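Local coordinates for protein homoserine dehydrogenase (Thermoplasma acidophilum, PDB 3ING) that probably interconverts L-homoserine and L-aspartate semialdehyde with NADPH as cofactor, a step on the way to threonine and methionine, at residues A[5-19]-A[78-90]. Residues are numbered along the deposited sequence; the frame is centred on the assembly and turned at random.
With NDP (NADPH dihydro-nicotinamide-adenine-dinucleotide phosphate), chain C.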
loop_
_atom_site.group_PDB
_atom_site.type_symbol
_atom_site.label_atom_id
_atom_site.label_comp_id
_atom_site.label_asym_id
_atom_site.label_seq_id
_atom_site.Cartn_x
_atom_site.Cartn_y
_atom_site.Cartn_z
ATOM N N ILE A 5 -14.350 -11.445 -15.273
ATOM C CA ILE A 5 -13.719 -10.426 -16.128
ATOM C C ILE A 5 -13.012 -11.155 -17.252
ATOM O O ILE A 5 -12.318 -12.146 -17.031
ATOM C CB ILE A 5 -12.808 -9.405 -15.347
ATOM C CG1 ILE A 5 -12.415 -8.245 -16.292
ATOM C CG2 ILE A 5 -11.599 -10.061 -14.771
ATOM C CD1 ILE A 5 -11.653 -7.055 -15.653
ATOM N N ARG A 6 -13.235 -10.676 -18.469
ATOM C CA ARG A 6 -12.674 -11.287 -19.648
ATOM C C ARG A 6 -11.465 -10.473 -20.079
ATOM O O ARG A 6 -11.577 -9.247 -20.251
ATOM C CB ARG A 6 -13.696 -11.302 -20.754
ATOM C CG ARG A 6 -14.975 -12.163 -20.456
ATOM C CD ARG A 6 -16.115 -11.797 -21.388
ATOM N NE ARG A 6 -16.455 -10.376 -21.249
ATOM C CZ ARG A 6 -17.312 -9.711 -22.028
ATOM N NH1 ARG A 6 -17.969 -10.326 -23.011
ATOM N NH2 ARG A 6 -17.523 -8.421 -21.815
ATOM N N ILE A 7 -10.317 -11.142 -20.237
ATOM C CA ILE A 7 -9.092 -10.437 -20.636
ATOM C C ILE A 7 -8.454 -11.024 -21.895
ATOM O O ILE A 7 -8.702 -12.194 -22.308
ATOM C CB ILE A 7 -8.037 -10.364 -19.486
ATOM C CG1 ILE A 7 -7.171 -11.657 -19.451
ATOM C CG2 ILE A 7 -8.740 -10.023 -18.158
ATOM C CD1 ILE A 7 -6.123 -11.674 -18.441
ATOM N N ILE A 8 -7.662 -10.166 -22.525
ATOM C CA ILE A 8 -6.819 -10.541 -23.635
ATOM C C ILE A 8 -5.401 -10.273 -23.162
ATOM O O ILE A 8 -5.110 -9.189 -22.650
ATOM C CB ILE A 8 -7.126 -9.720 -24.903
ATOM C CG1 ILE A 8 -8.461 -10.186 -25.534
ATOM C CG2 ILE A 8 -5.997 -9.872 -25.884
ATOM C CD1 ILE A 8 -9.076 -9.164 -26.535
ATOM N N LEU A 9 -4.518 -11.259 -23.318
ATOM C CA LEU A 9 -3.144 -11.131 -22.847
ATOM C C LEU A 9 -2.176 -11.109 -24.034
ATOM O O LEU A 9 -2.074 -12.083 -24.743
ATOM C CB LEU A 9 -2.770 -12.310 -21.941
ATOM C CG LEU A 9 -1.324 -12.352 -21.402
ATOM C CD1 LEU A 9 -0.993 -10.998 -20.676
ATOM C CD2 LEU A 9 -1.045 -13.572 -20.481
HETATM N N MSE A 10 -1.413 -10.034 -24.165
HETATM C CA MSE A 10 -0.418 -9.899 -25.195
HETATM C C MSE A 10 0.957 -10.100 -24.560
HETATM O O MSE A 10 1.353 -9.299 -23.726
HETATM C CB MSE A 10 -0.452 -8.493 -25.776
HETATM C CG MSE A 10 -1.714 -8.063 -26.471
HETATM SE SE MSE A 10 -1.660 -8.510 -28.338
HETATM C CE MSE A 10 -0.090 -7.658 -29.041
ATOM N N GLY A 11 1.662 -11.162 -24.945
ATOM C CA GLY A 11 2.978 -11.465 -24.377
ATOM C C GLY A 11 2.884 -12.486 -23.282
ATOM O O GLY A 11 2.171 -12.290 -22.304
ATOM N N THR A 12 3.593 -13.591 -23.468
ATOM C CA THR A 12 3.596 -14.738 -22.551
ATOM C C THR A 12 5.026 -15.222 -22.259
ATOM O O THR A 12 5.340 -16.447 -22.344
ATOM C CB THR A 12 2.772 -15.877 -23.121
ATOM O OG1 THR A 12 3.030 -15.962 -24.524
ATOM C CG2 THR A 12 1.283 -15.593 -22.904
ATOM N N GLY A 13 5.872 -14.256 -21.907
ATOM C CA GLY A 13 7.251 -14.526 -21.528
ATOM C C GLY A 13 7.374 -14.685 -20.025
ATOM O O GLY A 13 6.470 -15.214 -19.380
ATOM N N ASN A 14 8.480 -14.223 -19.453
ATOM C CA ASN A 14 8.723 -14.333 -18.013
ATOM C C ASN A 14 7.538 -13.840 -17.210
ATOM O O ASN A 14 7.081 -14.486 -16.268
ATOM C CB ASN A 14 9.959 -13.524 -17.612
ATOM C CG ASN A 14 11.236 -14.120 -18.135
ATOM O OD1 ASN A 14 11.207 -15.165 -18.739
ATOM N ND2 ASN A 14 12.349 -13.438 -17.954
ATOM N N VAL A 15 7.029 -12.685 -17.584
ATOM C CA VAL A 15 5.958 -12.084 -16.803
ATOM C C VAL A 15 4.592 -12.638 -17.240
ATOM O O VAL A 15 3.817 -13.081 -16.424
ATOM C CB VAL A 15 5.963 -10.524 -16.914
ATOM C CG1 VAL A 15 4.726 -9.944 -16.261
ATOM C CG2 VAL A 15 7.245 -9.899 -16.297
ATOM N N GLY A 16 4.303 -12.593 -18.536
ATOM C CA GLY A 16 3.024 -13.066 -19.049
ATOM C C GLY A 16 2.683 -14.525 -18.770
ATOM O O GLY A 16 1.530 -14.837 -18.440
ATOM N N LEU A 17 3.652 -15.442 -18.834
ATOM C CA LEU A 17 3.305 -16.837 -18.497
ATOM C C LEU A 17 2.948 -16.931 -17.006
ATOM O O LEU A 17 2.046 -17.659 -16.645
ATOM C CB LEU A 17 4.416 -17.794 -18.882
ATOM C CG LEU A 17 4.073 -19.273 -19.001
ATOM C CD1 LEU A 17 2.876 -19.516 -19.946
ATOM C CD2 LEU A 17 5.313 -20.066 -19.466
ATOM N N ASN A 18 3.630 -16.166 -16.153
ATOM C CA ASN A 18 3.291 -16.125 -14.724
ATOM C C ASN A 18 1.943 -15.471 -14.469
ATOM O O ASN A 18 1.271 -15.762 -13.481
ATOM C CB ASN A 18 4.395 -15.410 -13.916
ATOM C CG ASN A 18 5.560 -16.328 -13.584
ATOM O OD1 ASN A 18 5.340 -17.461 -13.195
ATOM N ND2 ASN A 18 6.793 -15.842 -13.763
ATOM N N VAL A 19 1.556 -14.554 -15.347
ATOM C CA VAL A 19 0.232 -13.964 -15.234
ATOM C C VAL A 19 -0.846 -15.054 -15.425
ATOM O O VAL A 19 -1.794 -15.173 -14.632
ATOM C CB VAL A 19 0.034 -12.770 -16.210
ATOM C CG1 VAL A 19 -1.437 -12.462 -16.368
ATOM C CG2 VAL A 19 0.820 -11.486 -15.719
ATOM N N LEU A 78 -6.798 -10.733 -32.195
ATOM C CA LEU A 78 -7.394 -11.006 -30.887
ATOM C C LEU A 78 -8.693 -10.252 -30.646
ATOM O O LEU A 78 -9.350 -10.465 -29.663
ATOM C CB LEU A 78 -6.373 -10.674 -29.798
ATOM C CG LEU A 78 -5.059 -11.469 -29.888
ATOM C CD1 LEU A 78 -4.054 -10.994 -28.868
ATOM C CD2 LEU A 78 -5.339 -12.963 -29.705
HETATM N N MSE A 79 -9.104 -9.416 -31.563
HETATM C CA MSE A 79 -10.269 -8.576 -31.322
HETATM C C MSE A 79 -11.597 -9.239 -31.711
HETATM O O MSE A 79 -12.642 -8.589 -31.686
HETATM C CB MSE A 79 -10.099 -7.260 -32.061
HETATM C CG MSE A 79 -8.837 -6.523 -31.675
HETATM SE SE MSE A 79 -8.982 -5.745 -29.903
HETATM C CE MSE A 79 -7.088 -5.897 -29.261
ATOM N N GLY A 80 -11.562 -10.527 -32.041
ATOM C CA GLY A 80 -12.779 -11.268 -32.338
ATOM C C GLY A 80 -13.631 -11.665 -31.140
ATOM O O GLY A 80 -14.800 -12.049 -31.292
ATOM N N GLU A 81 -13.062 -11.611 -29.948
ATOM C CA GLU A 81 -13.810 -11.967 -28.766
ATOM C C GLU A 81 -14.056 -10.730 -27.939
ATOM O O GLU A 81 -13.168 -9.885 -27.784
ATOM C CB GLU A 81 -13.030 -12.984 -27.917
ATOM C CG GLU A 81 -12.858 -14.360 -28.575
ATOM C CD GLU A 81 -14.163 -15.149 -28.696
ATOM O OE1 GLU A 81 -15.072 -14.978 -27.837
ATOM O OE2 GLU A 81 -14.258 -15.961 -29.647
ATOM N N ALA A 82 -15.247 -10.666 -27.377
ATOM C CA ALA A 82 -15.607 -9.638 -26.424
ATOM C C ALA A 82 -14.749 -9.819 -25.174
ATOM O O ALA A 82 -14.687 -10.915 -24.634
ATOM C CB ALA A 82 -17.093 -9.758 -26.074
ATOM N N ALA A 83 -14.130 -8.732 -24.716
ATOM C CA ALA A 83 -13.272 -8.715 -23.535
ATOM C C ALA A 83 -13.469 -7.380 -22.820
ATOM O O ALA A 83 -13.909 -6.403 -23.414
ATOM C CB ALA A 83 -11.814 -8.882 -23.924
ATOM N N ASP A 84 -13.114 -7.346 -21.550
ATOM C CA ASP A 84 -13.196 -6.126 -20.755
ATOM C C ASP A 84 -11.850 -5.392 -20.659
ATOM O O ASP A 84 -11.812 -4.191 -20.395
ATOM C CB ASP A 84 -13.596 -6.556 -19.377
ATOM C CG ASP A 84 -14.899 -7.363 -19.403
ATOM O OD1 ASP A 84 -15.901 -6.772 -19.848
ATOM O OD2 ASP A 84 -14.903 -8.557 -19.036
ATOM N N LEU A 85 -10.764 -6.128 -20.870
ATOM C CA LEU A 85 -9.442 -5.629 -20.547
ATOM C C LEU A 85 -8.353 -6.258 -21.392
ATOM O O LEU A 85 -8.380 -7.467 -21.655
ATOM C CB LEU A 85 -9.255 -5.960 -19.063
ATOM C CG LEU A 85 -8.143 -5.553 -18.128
ATOM C CD1 LEU A 85 -8.702 -5.483 -16.670
ATOM C CD2 LEU A 85 -7.038 -6.554 -18.239
ATOM N N LEU A 86 -7.407 -5.431 -21.849
ATOM C CA LEU A 86 -6.212 -5.894 -22.539
ATOM C C LEU A 86 -5.032 -5.783 -21.582
ATOM O O LEU A 86 -4.894 -4.778 -20.879
ATOM C CB LEU A 86 -5.908 -5.065 -23.791
ATOM C CG LEU A 86 -4.514 -5.353 -24.394
ATOM C CD1 LEU A 86 -4.544 -6.508 -25.419
ATOM C CD2 LEU A 86 -3.943 -4.095 -24.995
ATOM N N VAL A 87 -4.207 -6.827 -21.537
ATOM C CA VAL A 87 -3.028 -6.854 -20.697
ATOM C C VAL A 87 -1.790 -6.899 -21.606
ATOM O O VAL A 87 -1.660 -7.772 -22.471
ATOM C CB VAL A 87 -3.039 -8.064 -19.766
ATOM C CG1 VAL A 87 -1.780 -8.027 -18.834
ATOM C CG2 VAL A 87 -4.355 -8.136 -18.985
ATOM N N ASP A 88 -0.911 -5.919 -21.427
ATOM C CA ASP A 88 0.322 -5.803 -22.208
ATOM C C ASP A 88 1.529 -6.265 -21.424
ATOM O O ASP A 88 1.980 -5.572 -20.523
ATOM C CB ASP A 88 0.536 -4.354 -22.632
ATOM C CG ASP A 88 1.752 -4.165 -23.517
ATOM O OD1 ASP A 88 2.336 -5.175 -23.913
ATOM O OD2 ASP A 88 2.108 -2.987 -23.836
ATOM N N CYS A 89 2.002 -7.467 -21.738
ATOM C CA CYS A 89 3.235 -7.972 -21.204
ATOM C C CYS A 89 4.279 -8.156 -22.329
ATOM O O CYS A 89 5.113 -9.088 -22.297
ATOM C CB CYS A 89 2.978 -9.301 -20.489
ATOM S SG CYS A 89 2.027 -9.097 -18.948
ATOM N N THR A 90 4.202 -7.315 -23.335
ATOM C CA THR A 90 5.154 -7.358 -24.466
ATOM C C THR A 90 6.388 -6.519 -24.092
ATOM O O THR A 90 6.326 -5.720 -23.187
ATOM C CB THR A 90 4.549 -6.781 -25.756
ATOM O OG1 THR A 90 4.287 -5.387 -25.553
ATOM C CG2 THR A 90 3.248 -7.511 -26.137
HETATM P PA NDP C . 9.934 -11.544 -22.365
HETATM O O1A NDP C . 10.303 -12.684 -21.505
HETATM O O2A NDP C . 10.878 -11.203 -23.455
HETATM O O5B NDP C . 8.498 -11.801 -23.047
HETATM C C5B NDP C . 7.894 -10.971 -24.017
HETATM C C4B NDP C . 6.672 -11.655 -24.609
HETATM O O4B NDP C . 6.108 -10.895 -25.647
HETATM C C3B NDP C . 7.029 -12.988 -25.280
HETATM O O3B NDP C . 5.912 -13.863 -25.296
HETATM C C2B NDP C . 7.370 -12.575 -26.672
HETATM O O2B NDP C . 7.247 -13.594 -27.625
HETATM C C1B NDP C . 6.283 -11.558 -26.898
HETATM N N9A NDP C . 6.571 -10.560 -27.920
HETATM C C8A NDP C . 7.754 -10.009 -28.328
HETATM N N7A NDP C . 7.465 -9.064 -29.278
HETATM C C5A NDP C . 6.136 -9.029 -29.450
HETATM C C6A NDP C . 5.366 -8.265 -30.302
HETATM N N6A NDP C . 5.878 -7.187 -30.891
HETATM N N1A NDP C . 4.034 -8.465 -30.224
HETATM C C2A NDP C . 3.448 -9.406 -29.402
HETATM N N3A NDP C . 4.203 -10.176 -28.537
HETATM C C4A NDP C . 5.548 -9.949 -28.598
HETATM O O3 NDP C . 9.681 -10.240 -21.460
HETATM P PN NDP C . 9.281 -10.221 -19.903
HETATM O O1N NDP C . 10.509 -10.435 -19.080
HETATM O O2N NDP C . 8.103 -11.129 -19.745
HETATM O O5D NDP C . 8.824 -8.681 -19.669
HETATM C C5D NDP C . 7.594 -8.314 -20.295
HETATM C C4D NDP C . 7.312 -6.843 -20.011
HETATM O O4D NDP C . 7.211 -6.689 -18.613
HETATM C C3D NDP C . 8.410 -5.910 -20.447
HETATM O O3D NDP C . 7.920 -4.736 -21.105
HETATM C C2D NDP C . 9.152 -5.583 -19.165
HETATM O O2D NDP C . 9.788 -4.334 -19.203
HETATM C C1D NDP C . 8.029 -5.623 -18.156
HETATM N N1N NDP C . 8.475 -5.829 -16.789
HETATM C C2N NDP C . 9.221 -6.937 -16.483
HETATM C C3N NDP C . 9.828 -7.101 -15.247
HETATM C C7N NDP C . 10.494 -8.388 -14.941
HETATM O O7N NDP C . 10.403 -8.823 -13.638
HETATM N N7N NDP C . 11.038 -9.149 -15.882
HETATM C C4N NDP C . 9.418 -6.242 -14.056
HETATM C C5N NDP C . 8.569 -5.082 -14.495
HETATM C C6N NDP C . 8.125 -4.935 -15.807
HETATM P P2B NDP C . 7.975 -15.017 -27.497
HETATM O O1X NDP C . 7.687 -15.579 -28.862
HETATM O O2X NDP C . 7.500 -15.825 -26.254
HETATM O O3X NDP C . 9.420 -14.666 -27.328
HETATM O O HOH W 1 5.682 -11.557 -20.933
#
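Arg-6 and Asp-84 clasp each other through backbone and side chain. Asp-84 OD2 takes Arg-6 N at 2.8 Å on its anti lone pair, and the Asp-84 amide returns a bond to Arg-6 O. The arginine chain bends at chi3 (-59°), bringing the guanidinium side-on to the carboxylate: Arg-6 NE reaches Asp-84 OD2, and Arg-6 NH2 makes a salt bridge to Asp-84 OD1 at 3.0 Å. Both oxygens lie close to the guanidinium plane, yet the two flat groups are turned 47° apart, and Ala-82 and Ala-83 run over one guanidinium face. A leucine at Arg-6 would keep the backbone bonds but would probably leave the Asp-84 carboxylate without its charged mate and freer to turn.

From here strands 5-10 and 85-88 run parallel, bonded in alternation from Ile-8 N to Leu-85 O through to Cys-89 N on Met-10 O. On one face Leu-9 CD1 packs against Val-87 CG1 at 3.6 Å; on the other, Ile-8 CG2 and the selenium of Met-10 both rest on Leu-78 CD1. These are neighbouring central strands of the Rossmann fold, and strand 5-10 leads into its GxGxxG turn (Gly-11, Gly-13, Gly-16) and helix 14-29. There the amides of Asn-14 and Val-15 hold the NADPH diphosphate, Val-15 N at 2.9 Å from O2N. A water joins Gly-13 N, Gly-16 N, Cys-89 O and O2N, tying both segments to the cofactor. Thr-90 O accepts from the ribose hydroxyl O3D at 2.8 Å; Asp-88 OD1 accepts from Thr-90 N, an Asx turn, and also from Thr-90 OG1.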